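Local structure of dihydrodipicolinate synthase (Bacillus anthracis, 1XKY) at residues A86-N91 with D98-A103; A115-K120 with G148-Q153. The protein probably catalyses the condensation of pyruvate with aspartate semialdehyde, the first committed step of the diaminopimelate route to lysine, on a TIM-barrel scaffold. All blocks are in the same frame, centred on the assembly; numbering follows the deposited sequence.

Contact 1: A86-N91 with D98-A103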
# COMPACT_ATOMS: atom_id res chain seq x y z
N ALA A 86 -27.38 16.34 6.31
CA ALA A 86 -27.84 14.95 6.26
C ALA A 86 -26.99 14.09 5.32
O ALA A 86 -26.70 14.49 4.20
CB ALA A 86 -29.29 14.90 5.83
N GLY A 87 -26.63 12.90 5.78
CA GLY A 87 -25.79 11.99 4.99
C GLY A 87 -26.62 11.18 4.01
O GLY A 87 -26.89 10.00 4.25
N THR A 88 -26.98 11.79 2.89
CA THR A 88 -27.97 11.20 1.98
C THR A 88 -27.36 10.38 0.83
O THR A 88 -28.07 9.59 0.19
CB THR A 88 -28.90 12.27 1.40
OG1 THR A 88 -28.13 13.22 0.66
CG2 THR A 88 -29.67 12.98 2.49
N GLY A 89 -26.07 10.56 0.59
CA GLY A 89 -25.39 9.88 -0.50
C GLY A 89 -25.04 8.43 -0.21
O GLY A 89 -24.49 8.12 0.85
N SER A 90 -25.38 7.54 -1.14
CA SER A 90 -24.96 6.14 -1.09
C SER A 90 -24.17 5.83 -2.38
O SER A 90 -23.75 6.74 -3.09
CB SER A 90 -26.18 5.22 -0.91
OG SER A 90 -27.08 5.27 -2.00
N ASN A 91 -23.97 4.54 -2.65
CA ASN A 91 -23.33 4.08 -3.88
C ASN A 91 -24.32 3.79 -5.03
O ASN A 91 -23.94 3.21 -6.05
CB ASN A 91 -22.43 2.87 -3.60
CG ASN A 91 -23.20 1.62 -3.17
OD1 ASN A 91 -22.60 0.56 -2.99
ND2 ASN A 91 -24.51 1.74 -3.00
N ASP A 98 -33.46 10.07 -4.31
CA ASP A 98 -34.66 9.88 -3.49
C ASP A 98 -34.45 10.37 -2.06
O ASP A 98 -35.23 11.18 -1.56
CB ASP A 98 -35.09 8.42 -3.46
CG ASP A 98 -36.44 8.24 -2.80
OD1 ASP A 98 -37.45 8.72 -3.37
OD2 ASP A 98 -36.50 7.63 -1.71
N LEU A 99 -33.41 9.88 -1.39
CA LEU A 99 -33.18 10.23 0.02
C LEU A 99 -32.85 11.71 0.18
O LEU A 99 -33.20 12.33 1.18
CB LEU A 99 -32.06 9.36 0.62
CG LEU A 99 -31.80 9.48 2.12
CD1 LEU A 99 -33.06 9.17 2.94
CD2 LEU A 99 -30.68 8.56 2.51
N THR A 100 -32.20 12.28 -0.83
CA THR A 100 -31.86 13.70 -0.81
C THR A 100 -33.13 14.56 -0.83
O THR A 100 -33.23 15.54 -0.08
CB THR A 100 -30.89 14.05 -1.96
OG1 THR A 100 -29.63 13.38 -1.74
CG2 THR A 100 -30.63 15.54 -2.05
N LYS A 101 -34.11 14.15 -1.65
CA LYS A 101 -35.43 14.80 -1.69
C LYS A 101 -36.11 14.73 -0.34
O LYS A 101 -36.61 15.72 0.16
CB LYS A 101 -36.36 14.15 -2.72
CG LYS A 101 -35.86 14.08 -4.15
CD LYS A 101 -36.14 15.32 -4.96
CE LYS A 101 -35.66 15.17 -6.39
NZ LYS A 101 -36.32 14.05 -7.11
N LYS A 102 -36.12 13.53 0.24
CA LYS A 102 -36.75 13.32 1.54
C LYS A 102 -36.10 14.16 2.65
O LYS A 102 -36.81 14.78 3.44
CB LYS A 102 -36.74 11.83 1.90
CG LYS A 102 -37.76 11.01 1.11
CD LYS A 102 -37.37 9.56 1.04
CE LYS A 102 -38.55 8.66 0.70
NZ LYS A 102 -39.34 9.20 -0.45
N ALA A 103 -34.77 14.20 2.69
CA ALA A 103 -34.06 15.07 3.63
C ALA A 103 -34.42 16.55 3.40
O ALA A 103 -34.65 17.29 4.35
CB ALA A 103 -32.56 14.87 3.53
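T88, just past strand 84-87, meets helix 93-105 through all three of its side-chain atoms, CB, OG1 and CG2. Its OG1 gives a 2.8 Å hydrogen bond to OG1 of T100, the two side chains crossing at about a right angle. The methyl CG2 lies 3.6 Å from CB of A103, and CB packs at 4.1 Å against CG of L99. This division of labour follows from chi1 of 60°, which places OG1 between the backbone N and the carbonyl carbon and sends CG2 anti to that carbon. Two residues earlier, CB of A86 touches CB of A103 at 4.0 Å; two alanines let helix and strand approach closely. L99 also reaches the backbone, its CD2 3.6 Å from T88 O, while Y71 of helix 64-78 packs on both A86 and L99.

In the next shell, T100 OG1 is hydrogen-bonded to S96 O, one turn back in its own helix, which fixes the hydroxyl that receives T88. V111 and L113 of strand 110-114 pack on T88 as well. Threonine suits position 88 because hydroxyl and methyl are both used, and T100 contributes its hydroxyl: two successive hydrogen bonds satisfy these buried groups, while apolar groups pack between strand and helix of a beta-alpha-beta unit.

Contact 2: A115-K120 with G148-Q153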
# COMPACT_ATOMS: atom_id res chain seq x y z
N ALA A 115 -18.20 9.55 -1.67
CA ALA A 115 -17.73 8.76 -2.81
C ALA A 115 -18.34 7.35 -2.73
O ALA A 115 -18.19 6.68 -1.70
CB ALA A 115 -16.20 8.68 -2.81
N PRO A 116 -19.07 6.92 -3.77
CA PRO A 116 -19.62 5.56 -3.77
C PRO A 116 -18.60 4.50 -3.38
O PRO A 116 -17.51 4.43 -3.96
CB PRO A 116 -20.09 5.37 -5.21
CG PRO A 116 -20.50 6.72 -5.62
CD PRO A 116 -19.45 7.63 -5.00
N TYR A 117 -18.99 3.70 -2.39
CA TYR A 117 -18.22 2.58 -1.88
C TYR A 117 -18.64 1.30 -2.60
O TYR A 117 -19.71 1.24 -3.20
CB TYR A 117 -18.49 2.41 -0.38
CG TYR A 117 -19.95 2.60 -0.03
CD1 TYR A 117 -20.44 3.84 0.35
CD2 TYR A 117 -20.86 1.54 -0.14
CE1 TYR A 117 -21.78 4.03 0.63
CE2 TYR A 117 -22.21 1.72 0.14
CZ TYR A 117 -22.65 2.97 0.53
OH TYR A 117 -23.98 3.16 0.81
N TYR A 118 -17.78 0.28 -2.52
CA TYR A 118 -18.08 -1.07 -3.00
C TYR A 118 -18.03 -1.24 -4.53
O TYR A 118 -17.35 -2.14 -5.01
CB TYR A 118 -19.40 -1.61 -2.41
CG TYR A 118 -19.64 -3.09 -2.64
CD1 TYR A 118 -18.69 -4.04 -2.25
CD2 TYR A 118 -20.82 -3.53 -3.21
CE1 TYR A 118 -18.91 -5.41 -2.46
CE2 TYR A 118 -21.06 -4.89 -3.42
CZ TYR A 118 -20.10 -5.82 -3.05
OH TYR A 118 -20.35 -7.16 -3.25
N ASN A 119 -18.75 -0.40 -5.30
CA ASN A 119 -18.78 -0.58 -6.76
C ASN A 119 -17.65 0.13 -7.54
O ASN A 119 -17.57 -0.01 -8.77
CB ASN A 119 -20.16 -0.25 -7.38
CG ASN A 119 -20.74 1.08 -6.91
OD1 ASN A 119 -20.05 1.92 -6.36
ND2 ASN A 119 -22.04 1.26 -7.15
N LYS A 120 -16.78 0.85 -6.84
CA LYS A 120 -15.55 1.41 -7.40
C LYS A 120 -15.72 2.19 -8.71
O LYS A 120 -15.14 1.81 -9.75
CB LYS A 120 -14.51 0.30 -7.60
CG LYS A 120 -14.11 -0.39 -6.29
CD LYS A 120 -12.72 -0.98 -6.40
CE LYS A 120 -12.65 -2.09 -7.42
NZ LYS A 120 -11.25 -2.60 -7.52
N GLY A 148 -10.22 5.50 2.48
CA GLY A 148 -10.12 4.51 3.54
C GLY A 148 -11.38 3.70 3.82
O GLY A 148 -11.32 2.72 4.57
N ARG A 149 -12.52 4.11 3.25
CA ARG A 149 -13.75 3.32 3.31
C ARG A 149 -14.33 2.97 1.94
O ARG A 149 -14.97 1.93 1.79
CB ARG A 149 -14.82 4.04 4.14
CG ARG A 149 -14.45 4.14 5.60
CD ARG A 149 -15.49 4.91 6.37
NE ARG A 149 -15.12 5.03 7.78
CZ ARG A 149 -15.38 4.13 8.73
NH1 ARG A 149 -16.02 2.99 8.45
NH2 ARG A 149 -14.98 4.37 9.97
N SER A 150 -14.11 3.83 0.95
CA SER A 150 -14.68 3.65 -0.38
C SER A 150 -13.67 3.17 -1.42
O SER A 150 -14.08 2.86 -2.53
CB SER A 150 -15.34 4.94 -0.86
OG SER A 150 -16.49 5.22 -0.09
N ILE A 151 -12.39 3.13 -1.05
CA ILE A 151 -11.28 2.70 -1.92
C ILE A 151 -10.88 3.77 -2.94
O ILE A 151 -9.74 4.23 -2.97
CB ILE A 151 -11.58 1.34 -2.63
CG1 ILE A 151 -11.98 0.30 -1.56
CG2 ILE A 151 -10.39 0.92 -3.52
CD1 ILE A 151 -11.29 -0.99 -1.60
N VAL A 152 -11.84 4.17 -3.77
CA VAL A 152 -11.61 5.22 -4.75
C VAL A 152 -11.37 6.57 -4.08
O VAL A 152 -11.84 6.81 -2.96
CB VAL A 152 -12.79 5.35 -5.73
CG1 VAL A 152 -12.95 4.07 -6.55
CG2 VAL A 152 -14.07 5.66 -4.98
N GLN A 153 -10.65 7.45 -4.77
CA GLN A 153 -10.60 8.86 -4.39
C GLN A 153 -11.33 9.73 -5.40
O GLN A 153 -11.32 9.45 -6.60
CB GLN A 153 -9.15 9.32 -4.24
CG GLN A 153 -8.20 8.70 -5.25
CD GLN A 153 -8.05 9.54 -6.51
OE1 GLN A 153 -7.71 10.72 -6.43
NE2 GLN A 153 -8.32 8.94 -7.66
O HOH W 1 -16.05 2.25 -4.43
O HOH W 2 -15.57 0.25 -0.99
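S150, in the last turn of helix 147-150, directs its hydroxyl at the backbone of A115: OG donates a 2.8 Å hydrogen bond to A115 O. The angle at the oxygen is 148° and the donor is tilted 30° from the carbonyl plane. With OG anti to its own carbonyl carbon (chi1 -68°), the same atom also lies 3.5 Å from CB of Y117, near the plane of the tyrosine ring and at its edge. Serine suits this spot, being small enough for the backbones to close to 4.0 Å between the CA atoms of Y117 and S150.

Water bridges extend the polar join. One water donates to P116 O and S150 O and accepts from K120 N, at 2.9 Å, linking three backbone groups. A second accepts from Y118 N, at 2.7 Å, and lies near R149 O.

V152 supplies most of the remaining van der Waals contact. Its CG1 lies 3.8 Å from CA of K120. Its CG2 lies against the carbonyl oxygen of P116 and near CB of A115; M126 of helix 123-135 packs on both A115 and V152. CD of K120 lies 4.2 Å from CG2 of I151, the two side chains crossing obliquely.

The second subunit borders this contact. Y117 stacks with Y118 of the second subunit, and Y118 with Y117 of that subunit; R149 NH1 bonds to its Y118 O. One side-chain-to-backbone bond and water bridges between backbone groups thus set the tyrosine loop against the helix end, next to the tyrosine pair whose interlocking across the tight dimer is known for this family.

Overall arrangement
Both contacts belong to the eight-stranded parallel barrel and follow one another along the chain, contact 1 finishing before contact 2 begins; their centres are about 17 Å apart. Contact 1 pairs the end of strand 84-87 with helix 93-105, which leads to strand 110-114; contact 2 starts in the loop just after that strand and reaches the short helix following strand 141-145. The loops meet directly: N91 O probably accepts a hydrogen bond from N119 ND2 at 2.9 Å, and S90 packs on Y117. Both contacts thus lie at C-terminal strand ends, where TIM-barrel active sites are found, and contact 2 has the wider border with the second subunit.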